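Local coordinates for phycocyanobilin lyase subunit alpha (Nostoc sp. PCC 7120, PDB 5N3U), which pairs with CpcF to form a lyase and is probably required for attaching the chromophore to the phycocyanin alpha subunit, the product of cpcA, at residues 51-63 and 74-88. Numbering follows the deposited sequence.
Sequences AVDALIAALEDEA and RRNAARALGKLGNRK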
loop_
_atom_site.group_PDB
_atom_site.type_symbol
_atom_site.label_atom_id
_atom_site.label_comp_id
_atom_site.label_asym_id
_atom_site.label_seq_id
_atom_site.Cartn_x
_atom_site.Cartn_y
_atom_site.Cartn_z
ATOM N N ALA A 51 -13.143 24.078 2.605
ATOM C CA ALA A 51 -12.954 22.929 1.681
ATOM C C ALA A 51 -14.323 22.526 1.125
ATOM O O ALA A 51 -14.515 22.459 -0.072
ATOM C CB ALA A 51 -12.304 21.812 2.434
ATOM N N VAL A 52 -15.299 22.469 2.001
ATOM C CA VAL A 52 -16.658 22.101 1.647
ATOM C C VAL A 52 -17.200 23.075 0.642
ATOM O O VAL A 52 -17.701 22.694 -0.388
ATOM C CB VAL A 52 -17.566 21.949 2.906
ATOM C CG1 VAL A 52 -19.030 21.742 2.555
ATOM C CG2 VAL A 52 -17.147 20.823 3.802
ATOM N N ASP A 53 -17.123 24.384 0.929
ATOM C CA ASP A 53 -17.628 25.382 -0.006
ATOM C C ASP A 53 -16.973 25.339 -1.367
ATOM O O ASP A 53 -17.614 25.422 -2.410
ATOM C CB ASP A 53 -17.399 26.800 0.566
ATOM C CG ASP A 53 -18.285 27.091 1.834
ATOM O OD1 ASP A 53 -19.145 26.258 2.231
ATOM O OD2 ASP A 53 -18.080 28.147 2.466
ATOM N N ALA A 54 -15.662 25.210 -1.381
ATOM C CA ALA A 54 -14.924 25.074 -2.652
ATOM C C ALA A 54 -15.333 23.842 -3.471
ATOM O O ALA A 54 -15.449 23.879 -4.734
ATOM C CB ALA A 54 -13.429 25.040 -2.354
ATOM N N LEU A 55 -15.564 22.751 -2.772
ATOM C CA LEU A 55 -16.014 21.540 -3.500
ATOM C C LEU A 55 -17.422 21.690 -4.036
ATOM O O LEU A 55 -17.720 21.254 -5.165
ATOM C CB LEU A 55 -15.862 20.317 -2.621
ATOM C CG LEU A 55 -14.436 19.910 -2.363
ATOM C CD1 LEU A 55 -14.354 19.020 -1.160
ATOM C CD2 LEU A 55 -13.790 19.259 -3.593
ATOM N N ILE A 56 -18.301 22.335 -3.267
ATOM C CA ILE A 56 -19.616 22.638 -3.745
ATOM C C ILE A 56 -19.574 23.448 -4.983
ATOM O O ILE A 56 -20.290 23.144 -5.930
ATOM C CB ILE A 56 -20.472 23.299 -2.645
ATOM C CG1 ILE A 56 -20.719 22.264 -1.562
ATOM C CG2 ILE A 56 -21.782 23.920 -3.255
ATOM C CD1 ILE A 56 -21.292 22.745 -0.237
ATOM N N ALA A 57 -18.724 24.473 -5.027
ATOM C CA ALA A 57 -18.616 25.274 -6.230
ATOM C C ALA A 57 -18.150 24.434 -7.442
ATOM O O ALA A 57 -18.619 24.571 -8.554
ATOM C CB ALA A 57 -17.660 26.422 -5.969
ATOM N N ALA A 58 -17.248 23.498 -7.188
ATOM C CA ALA A 58 -16.724 22.633 -8.257
ATOM C C ALA A 58 -17.760 21.670 -8.787
ATOM O O ALA A 58 -17.612 21.167 -9.904
ATOM C CB ALA A 58 -15.541 21.909 -7.685
ATOM N N LEU A 59 -18.876 21.478 -8.059
ATOM C CA LEU A 59 -20.023 20.775 -8.649
ATOM C C LEU A 59 -20.640 21.468 -9.890
ATOM O O LEU A 59 -21.306 20.837 -10.680
ATOM C CB LEU A 59 -21.087 20.474 -7.640
ATOM C CG LEU A 59 -20.778 19.665 -6.413
ATOM C CD1 LEU A 59 -21.974 19.525 -5.524
ATOM C CD2 LEU A 59 -20.323 18.282 -6.825
ATOM N N GLU A 60 -20.347 22.746 -10.095
ATOM C CA GLU A 60 -20.792 23.451 -11.276
ATOM C C GLU A 60 -19.655 23.713 -12.277
ATOM O O GLU A 60 -19.866 24.449 -13.229
ATOM C CB GLU A 60 -21.401 24.794 -10.842
ATOM C CG GLU A 60 -22.690 24.510 -10.084
ATOM C CD GLU A 60 -23.239 25.697 -9.278
ATOM O OE1 GLU A 60 -24.332 25.501 -8.711
ATOM O OE2 GLU A 60 -22.613 26.787 -9.186
ATOM N N ASP A 61 -18.498 23.048 -12.123
ATOM C CA ASP A 61 -17.416 23.189 -13.088
ATOM C C ASP A 61 -17.840 23.000 -14.509
ATOM O O ASP A 61 -18.530 22.021 -14.896
ATOM C CB ASP A 61 -16.282 22.199 -12.798
ATOM C CG ASP A 61 -15.080 22.409 -13.708
ATOM O OD1 ASP A 61 -14.514 23.563 -13.677
ATOM O OD2 ASP A 61 -14.729 21.480 -14.484
ATOM N N GLU A 62 -17.353 23.905 -15.345
ATOM C CA GLU A 62 -17.449 23.735 -16.795
ATOM C C GLU A 62 -16.105 23.616 -17.536
ATOM O O GLU A 62 -16.150 23.280 -18.697
ATOM C CB GLU A 62 -18.200 24.932 -17.435
ATOM C CG GLU A 62 -19.552 25.165 -16.800
ATOM C CD GLU A 62 -20.620 24.226 -17.343
ATOM O OE1 GLU A 62 -20.333 23.323 -18.183
ATOM O OE2 GLU A 62 -21.791 24.393 -16.945
ATOM N N ALA A 63 -14.980 23.910 -16.909
ATOM C CA ALA A 63 -13.605 23.916 -17.543
ATOM C C ALA A 63 -13.143 22.542 -17.997
ATOM O O ALA A 63 -12.544 22.365 -19.105
ATOM C CB ALA A 63 -12.617 24.452 -16.552
ATOM N N ARG A 74 -16.311 17.485 -11.584
ATOM C CA ARG A 74 -17.573 17.343 -10.857
ATOM C C ARG A 74 -17.633 15.947 -10.199
ATOM O O ARG A 74 -18.047 15.816 -9.079
ATOM C CB ARG A 74 -18.761 17.487 -11.753
ATOM C CG ARG A 74 -18.984 18.903 -12.217
ATOM C CD ARG A 74 -20.308 18.993 -12.938
ATOM N NE ARG A 74 -20.376 20.248 -13.672
ATOM C CZ ARG A 74 -21.470 20.756 -14.199
ATOM N NH1 ARG A 74 -22.639 20.139 -14.047
ATOM N NH2 ARG A 74 -21.385 21.898 -14.881
ATOM N N ARG A 75 -17.166 14.940 -10.908
ATOM C CA ARG A 75 -17.132 13.607 -10.333
ATOM C C ARG A 75 -16.302 13.527 -9.071
ATOM O O ARG A 75 -16.723 13.036 -8.067
ATOM C CB ARG A 75 -16.571 12.614 -11.380
ATOM C CG ARG A 75 -17.355 12.513 -12.644
ATOM C CD ARG A 75 -16.525 11.730 -13.691
ATOM N NE ARG A 75 -17.260 11.626 -14.969
ATOM C CZ ARG A 75 -16.778 11.013 -16.049
ATOM N NH1 ARG A 75 -15.586 10.465 -15.994
ATOM N NH2 ARG A 75 -17.482 10.931 -17.186
ATOM N N ASN A 76 -15.093 14.030 -9.094
ATOM C CA ASN A 76 -14.231 13.966 -7.956
ATOM C C ASN A 76 -14.678 14.838 -6.787
ATOM O O ASN A 76 -14.563 14.444 -5.657
ATOM C CB ASN A 76 -12.801 14.419 -8.351
ATOM C CG ASN A 76 -11.961 13.262 -8.806
ATOM O OD1 ASN A 76 -12.493 12.128 -9.047
ATOM N ND2 ASN A 76 -10.678 13.496 -8.901
ATOM N N ALA A 77 -15.269 15.957 -7.114
ATOM C CA ALA A 77 -15.866 16.846 -6.071
ATOM C C ALA A 77 -17.038 16.210 -5.404
ATOM O O ALA A 77 -17.165 16.254 -4.165
ATOM C CB ALA A 77 -16.247 18.204 -6.664
ATOM N N ALA A 78 -17.930 15.651 -6.193
ATOM C CA ALA A 78 -19.029 14.907 -5.644
ATOM C C ALA A 78 -18.608 13.774 -4.701
ATOM O O ALA A 78 -19.151 13.631 -3.634
ATOM C CB ALA A 78 -19.924 14.394 -6.746
ATOM N N ARG A 79 -17.619 13.005 -5.103
ATOM C CA ARG A 79 -17.106 11.866 -4.313
ATOM C C ARG A 79 -16.480 12.385 -3.031
ATOM O O ARG A 79 -16.761 11.900 -1.945
ATOM C CB ARG A 79 -16.020 11.121 -5.066
ATOM C CG ARG A 79 -16.397 10.387 -6.304
ATOM C CD ARG A 79 -15.214 9.760 -7.148
ATOM N NE ARG A 79 -15.761 9.195 -8.411
ATOM C CZ ARG A 79 -15.317 9.384 -9.650
ATOM N NH1 ARG A 79 -14.229 10.117 -9.920
ATOM N NH2 ARG A 79 -15.935 8.768 -10.659
ATOM N N ALA A 80 -15.684 13.443 -3.132
ATOM C CA ALA A 80 -15.067 14.044 -1.960
ATOM C C ALA A 80 -16.089 14.515 -0.916
ATOM O O ALA A 80 -15.912 14.226 0.314
ATOM C CB ALA A 80 -14.177 15.211 -2.378
ATOM N N LEU A 81 -17.176 15.135 -1.364
ATOM C CA LEU A 81 -18.175 15.720 -0.444
ATOM C C LEU A 81 -18.837 14.701 0.408
ATOM O O LEU A 81 -19.176 14.957 1.585
ATOM C CB LEU A 81 -19.198 16.530 -1.176
ATOM C CG LEU A 81 -18.624 17.807 -1.710
ATOM C CD1 LEU A 81 -19.545 18.413 -2.687
ATOM C CD2 LEU A 81 -18.461 18.740 -0.530
ATOM N N GLY A 82 -18.972 13.487 -0.116
ATOM C CA GLY A 82 -19.580 12.493 0.700
ATOM C C GLY A 82 -18.716 12.078 1.897
ATOM O O GLY A 82 -19.231 11.595 2.824
ATOM N N LYS A 83 -17.409 12.226 1.831
ATOM C CA LYS A 83 -16.488 11.771 2.861
ATOM C C LYS A 83 -16.366 12.853 3.944
ATOM O O LYS A 83 -15.817 12.590 4.987
ATOM C CB LYS A 83 -15.127 11.522 2.248
ATOM C CG LYS A 83 -15.157 10.286 1.316
ATOM C CD LYS A 83 -13.897 10.082 0.523
ATOM C CE LYS A 83 -12.844 9.177 1.204
ATOM N NZ LYS A 83 -12.462 9.596 2.604
ATOM N N LEU A 84 -16.850 14.070 3.664
ATOM C CA LEU A 84 -16.638 15.159 4.615
ATOM C C LEU A 84 -17.739 15.325 5.636
ATOM O O LEU A 84 -17.577 16.126 6.485
ATOM C CB LEU A 84 -16.378 16.455 3.846
ATOM C CG LEU A 84 -15.220 16.362 2.864
ATOM C CD1 LEU A 84 -14.916 17.688 2.237
ATOM C CD2 LEU A 84 -13.972 15.787 3.463
ATOM N N GLY A 85 -18.884 14.642 5.498
ATOM C CA GLY A 85 -19.923 14.655 6.462
ATOM C C GLY A 85 -20.656 15.971 6.622
ATOM O O GLY A 85 -21.212 16.208 7.672
ATOM N N ASN A 86 -20.611 16.868 5.652
ATOM C CA ASN A 86 -21.236 18.172 5.814
ATOM C C ASN A 86 -22.482 18.272 4.922
ATOM O O ASN A 86 -22.394 18.359 3.714
ATOM C CB ASN A 86 -20.276 19.257 5.509
ATOM C CG ASN A 86 -20.786 20.632 5.947
ATOM O OD1 ASN A 86 -21.963 20.951 5.853
ATOM N ND2 ASN A 86 -19.889 21.446 6.361
ATOM N N ARG A 87 -23.655 18.292 5.550
ATOM C CA ARG A 87 -24.931 18.294 4.827
ATOM C C ARG A 87 -25.256 19.601 4.120
ATOM O O ARG A 87 -26.202 19.692 3.338
ATOM C CB ARG A 87 -26.024 17.904 5.762
ATOM C CG ARG A 87 -25.870 16.511 6.316
ATOM C CD ARG A 87 -27.080 16.164 7.151
ATOM N NE ARG A 87 -27.089 14.750 7.497
ATOM C CZ ARG A 87 -28.167 14.075 7.870
ATOM N NH1 ARG A 87 -29.392 14.659 7.941
ATOM N NH2 ARG A 87 -28.017 12.792 8.198
ATOM N N LYS A 88 -24.449 20.619 4.321
ATOM C CA LYS A 88 -24.514 21.744 3.403
ATOM C C LYS A 88 -24.402 21.380 1.962
ATOM O O LYS A 88 -24.866 22.111 1.066
ATOM C CB LYS A 88 -23.308 22.664 3.696
ATOM C CG LYS A 88 -23.379 23.970 2.974
ATOM C CD LYS A 88 -22.333 24.997 3.440
ATOM C CE LYS A 88 -22.583 26.182 2.501
ATOM N NZ LYS A 88 -21.619 27.294 2.611
HETATM O O HOH W 1 -15.671 18.987 -14.519
#
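The backbone carbonyl oxygen of Asp61 is gripped by two nitrogens of Arg74, NE at 2.8 Å and NH2 at 2.9 Å. Both bonds lie close to the guanidinium plane; NE is tilted 17° from the carbonyl plane, NH2 stands well above it. An extended chain from CG to NE carries the guanidinium alongside the type I turn from Ala58 to Asp61, where Glu60 CA lies over one face, toward the rim, and Glu62 OE2 forms a salt bridge at the edge, 3.3 Å from Arg74 NH2. Replacing this arginine with a leucine would probably deprive the Asp61 carbonyl of both donors and Glu62 of its cationic partner, freeing the turn to shift. Between the helices, Leu55 spreads its branches, CD1 against Leu84 CD1 (3.7 Å) and CD2 over Ala77, while Leu81 CD2 packs on its CB. Leu59 and Leu81 meet tip to tip through their CD1 methyls. Beyond the second helix, Lys88 stretches back so that NZ bonds Asp53 OD1 at 2.7 Å, from above the carboxylate plane, and Asn86 lies against both Val52 methyls. The small Ala77, against Ala58 CB, is consistent with the 8.6 Å approach of axes 51-58 and 74-83 at 145°, the near-antiparallel packing of neighbouring helices in a HEAT-repeat solenoid.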